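Local coordinates for halohydrin epoxidase A (Corynebacterium sp., PDB 4Z9F), which probably catalyses the cofactor-independent, reversible closure of vicinal halohydrins to epoxides with release of hydrogen halide, at residues A9-G14 and N182-P187; E60-A65 and I111-S116; I76-Y81 and V129-S134. The protein carries 1 engineered substitution. One frame throughout, in Å; residues are numbered along the deposited sequence.

Contact 1: residues A9-G14 and N182-P187; sequences ARHFAG and NPTYFP
The loop after the first strand of the Rossmann-type fold meets the loop after strand 170-177; in the related short-chain dehydrogenases the first of these loops borders the dinucleotide site. Halohydrin dehalogenases use no nucleotide, and here, as in relatives, the two loops probably help to line a halide pocket in its place. His11-Gly14 forms a type II' beta turn, with Gly14 N bonded to His11 O and Phe12 at its second position, where phi is positive (50°). The one direct hydrogen bond between the loops runs from Phe12 N to Thr184 OG1 (2.8 Å), somewhat bent at 146°. OG1 stands beside its own backbone N, anti to the carbonyl carbon, and so faces the turn. A water adds a second grip on this hydroxyl, 2.8 Å from Thr184 OG1 and 2.9 Å from His11 ND1, in the plane of the imidazole.

Phe12 CG is anti to the backbone N, which swings the ring alongside the second loop. Tyr185 meets it in an offset edge-to-face stack with planes 84° apart: Tyr185 CE2 lies over one Phe12 face, and the closest atoms are Phe12 CE1 and Tyr185 CD2 (3.7 Å). Within its own loop, Thr184 CG2 lies over the centre of one Tyr185 face. Asn182 OD1 touches the Phe12 edge in the ring plane, 3.8 Å from Phe12 CD1. The same oxygen accepts from Thr184 N (2.8 Å), closing an Asx turn, and from Tyr185 N (3.1 Å), which extends it to an Asx motif.

Gly14 begins helix 14-23 and Pro187 occupies the N-cap position of helix 188-193. Phe12 and Ala13 rest on Ile132 of strand 127-132, His11 stacks on Tyr81, and Arg84 bonds to Thr184 O.

Contact 2: residues E60-A65 and I111-S116; sequences ERLVDA and ILLLQS
Ser116 OG is gripped twice: it donates to Leu113 O one helical turn back (2.7 Å), lying in the carbonyl plane on a lone pair, and it accepts from a water 2.5 Å from Ser116 OG. Its crowded rotamer (chi1 75°), between backbone N and carbonyl carbon, puts the hydroxyl where it can do both. The same water accepts from Val63 N (2.8 Å), so it relays a bond from the first turn of helix 62-67 to helix 96-123.

Beside this bridge the surfaces are close. Ser116 CB sits against Glu60 O at 3.5 Å, and Val63 CG2 touches both Ser116 OG (3.7 Å) and Leu113 CD1 (3.9 Å). The Val63 and Leu113 side chains cross at about a right angle, Leu113 reaching in because its CG is anti to the backbone N. The bent Glu60 chain runs alongside Leu112, with Glu60 OE2 4.1 Å from Leu112 CD1.

A neighbouring subunit packs on the flank of helix 96-123, where its Thr94 and Ile91 carbonyls bond to Gln115 NE2. The two helices therefore meet through methyl packing and one directed water relay, which satisfies a backbone N-H of the first helical turn inside a largely buried interface.

Contact 3: residues I76-Y81 and V129-S134; sequences IVSNDY and VIFITS
Strands 73-79 and 127-132 are adjacent parallel strands in the middle of the Rossmann-type sheet, joined as a beta-alpha-beta unit through helix 96-123. Three residues have the most surface buried between them: Ile132, Ser78 and Ile76. Ile76 O accepts from Ile130 N (2.7 Å) almost straight, at 173°, while Ile76 CB packs against Val129 CG1 at 4.2 Å.

Ser78 bonds with both backbone ends. Its N donates to Ile130 O (2.7 Å), and its O accepts from Ile132 N (2.9 Å), which approaches from above the carbonyl plane. Its side chain shares a face of the sheet with Ile76, Val129 and Phe131; Ser78 CB lies 3.6 Å from Phe131 CD2, with the ring at an oblique tilt. Helices 96-123 and 147-165 pack on this face, touching Phe131 through Pro110, Thr154 and Val158.

Ile132 points to the other face with Val77, Ile130 and Asn79. Its CG1, anti to the carbonyl carbon, spans the gap between strands to meet Val77 CG1 at 3.9 Å and also abuts CA and OD1 of Asn79. The Asn79 amide is committed elsewhere, its ND2 to His11 O and its OD1 to Ala13 N, so the isoleucine packs on a carboxamide held by its two bonds to the turn after the first strand.

A water can donate to Ile132 O and to Asp80 OD2, though not necessarily to both at once. That carboxylate oxygen also accepts a hydrogen bond from the Ser78 hydroxyl: Ser78 OG is anti to the backbone N (chi1 -174°) and donates to the syn lone pair of Asp80 OD2 at 2.7 Å.

In the fold
From the N terminus, strand 3-6 leads into residues 9-14, which meet 182-187 to close contact 1, the longest of the three loops; contacts 2 and 3 both fall within it. Residues 60-65 come next, then 76-81, then their partners 111-116 and 129-134 in the same order, so contacts 2 and 3 cross. Contact 2 sets helix 62-67 against helix 96-123 on one side of the sheet, contact 3 is the central strand pair, and contact 1 joins two loops past the strand ends. Leu113 and Leu114 pack from contact 2 onto contact 3, and Asn79 of contact 3 hydrogen-bonds to the turn of contact 1. Contacts 1 and 2 do not touch.

Contact 1: residues A9-G14 and N182-P187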
loop_
_atom_site.group_PDB
_atom_site.type_symbol
_atom_site.label_atom_id
_atom_site.label_comp_id
_atom_site.label_asym_id
_atom_site.label_seq_id
_atom_site.Cartn_x
_atom_site.Cartn_y
_atom_site.Cartn_z
ATOM N N ALA C 9 29.267 -0.641 -9.091
ATOM C CA ALA C 9 29.096 -0.018 -10.399
ATOM C C ALA C 9 29.033 -1.016 -11.548
ATOM O O ALA C 9 28.575 -0.655 -12.639
ATOM C CB ALA C 9 30.228 0.981 -10.657
ATOM N N ARG C 10 29.481 -2.250 -11.351
ATOM C CA ARG C 10 29.485 -3.223 -12.436
ATOM C C ARG C 10 28.267 -4.137 -12.415
ATOM O O ARG C 10 28.178 -5.055 -13.239
ATOM C CB ARG C 10 30.773 -4.044 -12.384
ATOM C CG ARG C 10 32.008 -3.157 -12.497
ATOM C CD ARG C 10 33.279 -3.930 -12.287
ATOM N NE ARG C 10 33.635 -4.719 -13.456
ATOM C CZ ARG C 10 34.796 -5.349 -13.594
ATOM N NH1 ARG C 10 35.706 -5.269 -12.631
ATOM N NH2 ARG C 10 35.046 -6.051 -14.692
ATOM N N HIS C 11 27.318 -3.894 -11.515
ATOM C CA HIS C 11 26.246 -4.839 -11.259
ATOM C C HIS C 11 24.904 -4.121 -11.230
ATOM O O HIS C 11 24.839 -2.892 -11.117
ATOM C CB HIS C 11 26.484 -5.570 -9.937
ATOM C CG HIS C 11 27.779 -6.316 -9.898
ATOM N ND1 HIS C 11 27.916 -7.592 -10.397
ATOM C CD2 HIS C 11 29.002 -5.956 -9.441
ATOM C CE1 HIS C 11 29.167 -7.990 -10.245
ATOM N NE2 HIS C 11 29.846 -7.018 -9.663
ATOM N N PHE C 12 23.831 -4.915 -11.357
ATOM C CA PHE C 12 22.464 -4.419 -11.193
ATOM C C PHE C 12 22.225 -3.155 -12.027
ATOM O O PHE C 12 22.385 -3.164 -13.253
ATOM C CB PHE C 12 22.207 -4.175 -9.700
ATOM C CG PHE C 12 20.754 -4.251 -9.285
ATOM C CD1 PHE C 12 19.784 -4.760 -10.137
ATOM C CD2 PHE C 12 20.366 -3.801 -8.033
ATOM C CE1 PHE C 12 18.455 -4.824 -9.737
ATOM C CE2 PHE C 12 19.044 -3.864 -7.629
ATOM C CZ PHE C 12 18.081 -4.374 -8.485
ATOM N N ALA C 13 21.857 -2.055 -11.383
ATOM C CA ALA C 13 21.622 -0.808 -12.090
ATOM C C ALA C 13 22.879 0.036 -12.252
ATOM O O ALA C 13 22.795 1.144 -12.794
ATOM C CB ALA C 13 20.543 0.012 -11.369
ATOM N N GLY C 14 24.031 -0.458 -11.808
ATOM C CA GLY C 14 25.272 0.291 -11.892
ATOM C C GLY C 14 25.595 0.794 -13.286
ATOM O O GLY C 14 25.714 2.001 -13.521
ATOM N N ASN C 182 19.449 -5.914 -17.257
ATOM C CA ASN C 182 20.615 -5.533 -16.476
ATOM C C ASN C 182 21.471 -6.773 -16.269
ATOM O O ASN C 182 20.961 -7.899 -16.338
ATOM C CB ASN C 182 20.195 -4.900 -15.132
ATOM C CG ASN C 182 19.773 -5.918 -14.103
ATOM O OD1 ASN C 182 20.613 -6.525 -13.447
ATOM N ND2 ASN C 182 18.450 -6.099 -13.935
ATOM N N PRO C 183 22.778 -6.608 -16.029
ATOM C CA PRO C 183 23.671 -7.782 -16.006
ATOM C C PRO C 183 23.442 -8.723 -14.843
ATOM O O PRO C 183 23.877 -9.881 -14.920
ATOM C CB PRO C 183 25.070 -7.153 -15.931
ATOM C CG PRO C 183 24.835 -5.865 -15.229
ATOM C CD PRO C 183 23.534 -5.360 -15.810
ATOM N N THR C 184 22.786 -8.284 -13.766
ATOM C CA THR C 184 22.578 -9.187 -12.645
ATOM C C THR C 184 21.385 -10.107 -12.885
ATOM O O THR C 184 21.529 -11.332 -12.883
ATOM C CB THR C 184 22.398 -8.399 -11.347
ATOM O OG1 THR C 184 23.587 -7.642 -11.098
ATOM C CG2 THR C 184 22.176 -9.357 -10.195
ATOM N N TYR C 185 20.202 -9.537 -13.129
ATOM C CA TYR C 185 18.988 -10.347 -13.125
ATOM C C TYR C 185 18.427 -10.655 -14.506
ATOM O O TYR C 185 17.763 -11.684 -14.661
ATOM C CB TYR C 185 17.908 -9.665 -12.287
ATOM C CG TYR C 185 18.232 -9.679 -10.810
ATOM C CD1 TYR C 185 18.338 -10.880 -10.119
ATOM C CD2 TYR C 185 18.431 -8.500 -10.113
ATOM C CE1 TYR C 185 18.637 -10.906 -8.768
ATOM C CE2 TYR C 185 18.735 -8.514 -8.760
ATOM C CZ TYR C 185 18.823 -9.723 -8.093
ATOM O OH TYR C 185 19.112 -9.763 -6.741
ATOM N N PHE C 186 18.649 -9.800 -15.504
ATOM C CA PHE C 186 18.103 -10.003 -16.848
ATOM C C PHE C 186 19.131 -9.561 -17.881
ATOM O O PHE C 186 18.927 -8.582 -18.606
ATOM C CB PHE C 186 16.791 -9.236 -17.030
ATOM C CG PHE C 186 15.672 -9.731 -16.162
ATOM C CD1 PHE C 186 14.919 -10.837 -16.535
ATOM C CD2 PHE C 186 15.368 -9.090 -14.972
ATOM C CE1 PHE C 186 13.890 -11.308 -15.720
ATOM C CE2 PHE C 186 14.328 -9.556 -14.157
ATOM C CZ PHE C 186 13.593 -10.660 -14.538
ATOM N N PRO C 187 20.256 -10.262 -17.973
ATOM C CA PRO C 187 21.250 -9.891 -18.984
ATOM C C PRO C 187 20.678 -10.073 -20.384
ATOM O O PRO C 187 19.744 -10.851 -20.605
ATOM C CB PRO C 187 22.420 -10.841 -18.704
ATOM C CG PRO C 187 21.803 -12.015 -18.024
ATOM C CD PRO C 187 20.659 -11.459 -17.218
HETATM O O HOH W 1 25.792 -9.287 -11.365
#

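Contact 2: residues E60-A65 and I111-S116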
loop_
_atom_site.group_PDB
_atom_site.type_symbol
_atom_site.label_atom_id
_atom_site.label_comp_id
_atom_site.label_asym_id
_atom_site.label_seq_id
_atom_site.Cartn_x
_atom_site.Cartn_y
_atom_site.Cartn_z
ATOM N N GLU C 60 30.946 3.062 5.027
ATOM C CA GLU C 60 31.070 4.312 5.770
ATOM C C GLU C 60 32.204 5.189 5.266
ATOM O O GLU C 60 32.294 6.349 5.679
ATOM C CB GLU C 60 31.285 4.027 7.256
ATOM C CG GLU C 60 32.563 3.251 7.541
ATOM C CD GLU C 60 32.324 1.771 7.792
ATOM O OE1 GLU C 60 32.842 1.252 8.805
ATOM O OE2 GLU C 60 31.617 1.123 6.990
ATOM N N ARG C 61 33.074 4.669 4.401
ATOM C CA ARG C 61 34.213 5.436 3.917
ATOM C C ARG C 61 34.058 5.920 2.484
ATOM O O ARG C 61 34.883 6.719 2.027
ATOM C CB ARG C 61 35.501 4.607 4.053
ATOM C CG ARG C 61 35.932 4.416 5.504
ATOM C CD ARG C 61 36.959 3.311 5.670
ATOM N NE ARG C 61 37.362 3.167 7.068
ATOM C CZ ARG C 61 38.513 2.631 7.467
ATOM N NH1 ARG C 61 39.386 2.176 6.575
ATOM N NH2 ARG C 61 38.789 2.546 8.763
ATOM N N LEU C 62 33.009 5.496 1.775
ATOM C CA LEU C 62 32.866 5.858 0.368
ATOM C C LEU C 62 32.655 7.350 0.167
ATOM O O LEU C 62 33.091 7.903 -0.849
ATOM C CB LEU C 62 31.696 5.094 -0.256
ATOM C CG LEU C 62 31.880 3.585 -0.288
ATOM C CD1 LEU C 62 30.651 2.957 -0.905
ATOM C CD2 LEU C 62 33.156 3.219 -1.066
ATOM N N VAL C 63 31.966 8.017 1.090
ATOM C CA VAL C 63 31.670 9.428 0.872
ATOM C C VAL C 63 32.946 10.257 0.984
ATOM O O VAL C 63 33.231 11.097 0.126
ATOM C CB VAL C 63 30.578 9.916 1.841
ATOM C CG1 VAL C 63 30.453 11.426 1.785
ATOM C CG2 VAL C 63 29.236 9.268 1.496
ATOM N N ASP C 64 33.742 10.014 2.028
ATOM C CA ASP C 64 34.991 10.762 2.175
ATOM C C ASP C 64 35.933 10.482 1.007
ATOM O O ASP C 64 36.567 11.403 0.477
ATOM C CB ASP C 64 35.659 10.423 3.510
ATOM C CG ASP C 64 35.006 11.128 4.700
ATOM O OD1 ASP C 64 34.357 12.181 4.511
ATOM O OD2 ASP C 64 35.150 10.624 5.838
ATOM N N ALA C 65 36.007 9.224 0.564
ATOM C CA ALA C 65 36.826 8.899 -0.603
ATOM C C ALA C 65 36.328 9.615 -1.852
ATOM O O ALA C 65 37.131 10.114 -2.652
ATOM C CB ALA C 65 36.848 7.389 -0.832
ATOM N N ILE C 111 22.448 1.649 4.991
ATOM C CA ILE C 111 22.255 2.499 6.169
ATOM C C ILE C 111 23.573 3.148 6.589
ATOM O O ILE C 111 23.634 4.351 6.867
ATOM C CB ILE C 111 21.636 1.690 7.321
ATOM C CG1 ILE C 111 20.133 1.520 7.092
ATOM C CG2 ILE C 111 21.892 2.382 8.658
ATOM C CD1 ILE C 111 19.479 0.557 8.058
ATOM N N LEU C 112 24.648 2.358 6.652
ATOM C CA LEU C 112 25.951 2.908 7.021
ATOM C C LEU C 112 26.425 3.933 6.002
ATOM O O LEU C 112 27.039 4.942 6.368
ATOM C CB LEU C 112 26.989 1.788 7.168
ATOM C CG LEU C 112 26.807 0.801 8.324
ATOM C CD1 LEU C 112 27.964 -0.181 8.372
ATOM C CD2 LEU C 112 26.652 1.523 9.654
ATOM N N LEU C 113 26.166 3.685 4.713
ATOM C CA LEU C 113 26.495 4.669 3.687
ATOM C C LEU C 113 25.701 5.953 3.890
ATOM O O LEU C 113 26.272 7.047 3.930
ATOM C CB LEU C 113 26.227 4.096 2.298
ATOM C CG LEU C 113 26.288 5.084 1.128
ATOM C CD1 LEU C 113 27.686 5.674 1.009
ATOM C CD2 LEU C 113 25.920 4.390 -0.168
ATOM N N LEU C 114 24.374 5.837 4.019
ATOM C CA LEU C 114 23.546 7.022 4.245
ATOM C C LEU C 114 23.967 7.769 5.511
ATOM O O LEU C 114 24.036 9.003 5.510
ATOM C CB LEU C 114 22.065 6.628 4.319
ATOM C CG LEU C 114 21.070 7.745 4.646
ATOM C CD1 LEU C 114 21.034 8.806 3.552
ATOM C CD2 LEU C 114 19.674 7.181 4.910
ATOM N N GLN C 115 24.244 7.038 6.600
ATOM C CA GLN C 115 24.638 7.679 7.857
ATOM C C GLN C 115 25.860 8.557 7.648
ATOM O O GLN C 115 25.896 9.711 8.091
ATOM C CB GLN C 115 24.915 6.623 8.939
ATOM C CG GLN C 115 25.412 7.189 10.275
ATOM C CD GLN C 115 25.743 6.119 11.324
ATOM O OE1 GLN C 115 26.526 5.203 11.071
ATOM N NE2 GLN C 115 25.153 6.252 12.521
ATOM N N SER C 116 26.876 8.016 6.964
ATOM C CA SER C 116 28.110 8.748 6.695
ATOM C C SER C 116 27.891 9.934 5.767
ATOM O O SER C 116 28.698 10.863 5.770
ATOM C CB SER C 116 29.153 7.806 6.076
ATOM O OG SER C 116 28.850 7.530 4.714
HETATM O O HOH W 2 30.522 6.688 3.072
#

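Contact 3: residues I76-Y81 and V129-S134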
loop_
_atom_site.group_PDB
_atom_site.type_symbol
_atom_site.label_atom_id
_atom_site.label_comp_id
_atom_site.label_asym_id
_atom_site.label_seq_id
_atom_site.Cartn_x
_atom_site.Cartn_y
_atom_site.Cartn_z
ATOM N N ILE C 76 23.988 10.457 -4.941
ATOM C CA ILE C 76 24.465 9.134 -4.572
ATOM C C ILE C 76 23.450 8.130 -5.117
ATOM O O ILE C 76 22.251 8.242 -4.835
ATOM C CB ILE C 76 24.636 8.980 -3.052
ATOM C CG1 ILE C 76 25.631 10.018 -2.507
ATOM C CG2 ILE C 76 25.078 7.557 -2.699
ATOM C CD1 ILE C 76 25.717 10.034 -0.995
ATOM N N VAL C 77 23.918 7.186 -5.929
ATOM C CA VAL C 77 23.119 6.036 -6.333
ATOM C C VAL C 77 23.572 4.863 -5.484
ATOM O O VAL C 77 24.662 4.316 -5.692
ATOM C CB VAL C 77 23.258 5.721 -7.826
ATOM C CG1 VAL C 77 22.479 4.449 -8.148
ATOM C CG2 VAL C 77 22.744 6.867 -8.669
ATOM N N SER C 78 22.750 4.492 -4.510
ATOM C CA SER C 78 23.053 3.366 -3.633
ATOM C C SER C 78 22.520 2.115 -4.313
ATOM O O SER C 78 21.379 1.706 -4.104
ATOM C CB SER C 78 22.430 3.562 -2.261
ATOM O OG SER C 78 22.840 2.532 -1.384
ATOM N N ASN C 79 23.363 1.508 -5.139
ATOM C CA ASN C 79 22.970 0.407 -6.016
ATOM C C ASN C 79 23.346 -0.906 -5.331
ATOM O O ASN C 79 24.336 -1.565 -5.658
ATOM C CB ASN C 79 23.631 0.592 -7.375
ATOM C CG ASN C 79 23.500 -0.609 -8.267
ATOM O OD1 ASN C 79 22.395 -1.008 -8.653
ATOM N ND2 ASN C 79 24.638 -1.181 -8.635
ATOM N N ASP C 80 22.540 -1.289 -4.348
ATOM C CA ASP C 80 22.855 -2.451 -3.537
ATOM C C ASP C 80 22.352 -3.723 -4.209
ATOM O O ASP C 80 21.308 -3.722 -4.865
ATOM C CB ASP C 80 22.258 -2.286 -2.141
ATOM C CG ASP C 80 22.733 -0.997 -1.474
ATOM O OD1 ASP C 80 23.904 -0.969 -1.038
ATOM O OD2 ASP C 80 21.961 -0.010 -1.420
ATOM N N TYR C 81 23.125 -4.797 -4.065
ATOM C CA TYR C 81 22.815 -6.077 -4.686
ATOM C C TYR C 81 23.573 -7.152 -3.925
ATOM O O TYR C 81 24.500 -6.863 -3.166
ATOM C CB TYR C 81 23.182 -6.081 -6.174
ATOM C CG TYR C 81 24.514 -6.746 -6.459
ATOM C CD1 TYR C 81 24.571 -8.003 -7.056
ATOM C CD2 TYR C 81 25.712 -6.138 -6.104
ATOM C CE1 TYR C 81 25.787 -8.626 -7.305
ATOM C CE2 TYR C 81 26.927 -6.750 -6.355
ATOM C CZ TYR C 81 26.957 -7.989 -6.958
ATOM O OH TYR C 81 28.164 -8.600 -7.196
ATOM N N VAL C 129 19.844 11.112 -3.015
ATOM C CA VAL C 129 20.304 9.793 -2.645
ATOM C C VAL C 129 19.240 8.842 -3.176
ATOM O O VAL C 129 18.089 8.870 -2.710
ATOM C CB VAL C 129 20.508 9.648 -1.130
ATOM C CG1 VAL C 129 21.141 8.320 -0.791
ATOM C CG2 VAL C 129 21.375 10.806 -0.582
ATOM N N ILE C 130 19.605 8.049 -4.184
ATOM C CA ILE C 130 18.679 7.158 -4.876
ATOM C C ILE C 130 19.064 5.730 -4.536
ATOM O O ILE C 130 20.186 5.299 -4.828
ATOM C CB ILE C 130 18.707 7.390 -6.391
ATOM C CG1 ILE C 130 18.337 8.837 -6.695
ATOM C CG2 ILE C 130 17.747 6.434 -7.097
ATOM C CD1 ILE C 130 18.764 9.291 -8.036
ATOM N N PHE C 131 18.141 4.995 -3.920
ATOM C CA PHE C 131 18.391 3.623 -3.513
ATOM C C PHE C 131 17.796 2.687 -4.556
ATOM O O PHE C 131 16.601 2.777 -4.865
ATOM C CB PHE C 131 17.798 3.348 -2.131
ATOM C CG PHE C 131 18.503 4.069 -1.021
ATOM C CD1 PHE C 131 18.222 5.402 -0.742
ATOM C CD2 PHE C 131 19.437 3.406 -0.238
ATOM C CE1 PHE C 131 18.871 6.066 0.304
ATOM C CE2 PHE C 131 20.100 4.071 0.799
ATOM C CZ PHE C 131 19.811 5.397 1.069
ATOM N N ILE C 132 18.627 1.816 -5.120
ATOM C CA ILE C 132 18.127 0.777 -6.014
ATOM C C ILE C 132 17.778 -0.425 -5.158
ATOM O O ILE C 132 18.650 -1.013 -4.510
ATOM C CB ILE C 132 19.150 0.408 -7.100
ATOM C CG1 ILE C 132 19.791 1.660 -7.702
ATOM C CG2 ILE C 132 18.471 -0.452 -8.184
ATOM C CD1 ILE C 132 18.898 2.545 -8.565
ATOM N N THR C 133 16.491 -0.778 -5.137
ATOM C CA THR C 133 16.015 -1.844 -4.270
ATOM C C THR C 133 15.462 -2.952 -5.159
ATOM O O THR C 133 16.208 -3.543 -5.948
ATOM C CB THR C 133 14.982 -1.304 -3.267
ATOM O OG1 THR C 133 13.815 -0.819 -3.949
ATOM C CG2 THR C 133 15.599 -0.134 -2.479
ATOM N N SER C 134 14.162 -3.203 -5.090
ATOM C CA SER C 134 13.581 -4.288 -5.868
ATOM C C SER C 134 12.071 -4.133 -5.818
ATOM O O SER C 134 11.535 -3.502 -4.905
ATOM C CB SER C 134 13.983 -5.655 -5.320
ATOM O OG SER C 134 13.278 -6.672 -6.011
HETATM O O HOH W 3 19.420 -0.118 -1.896
#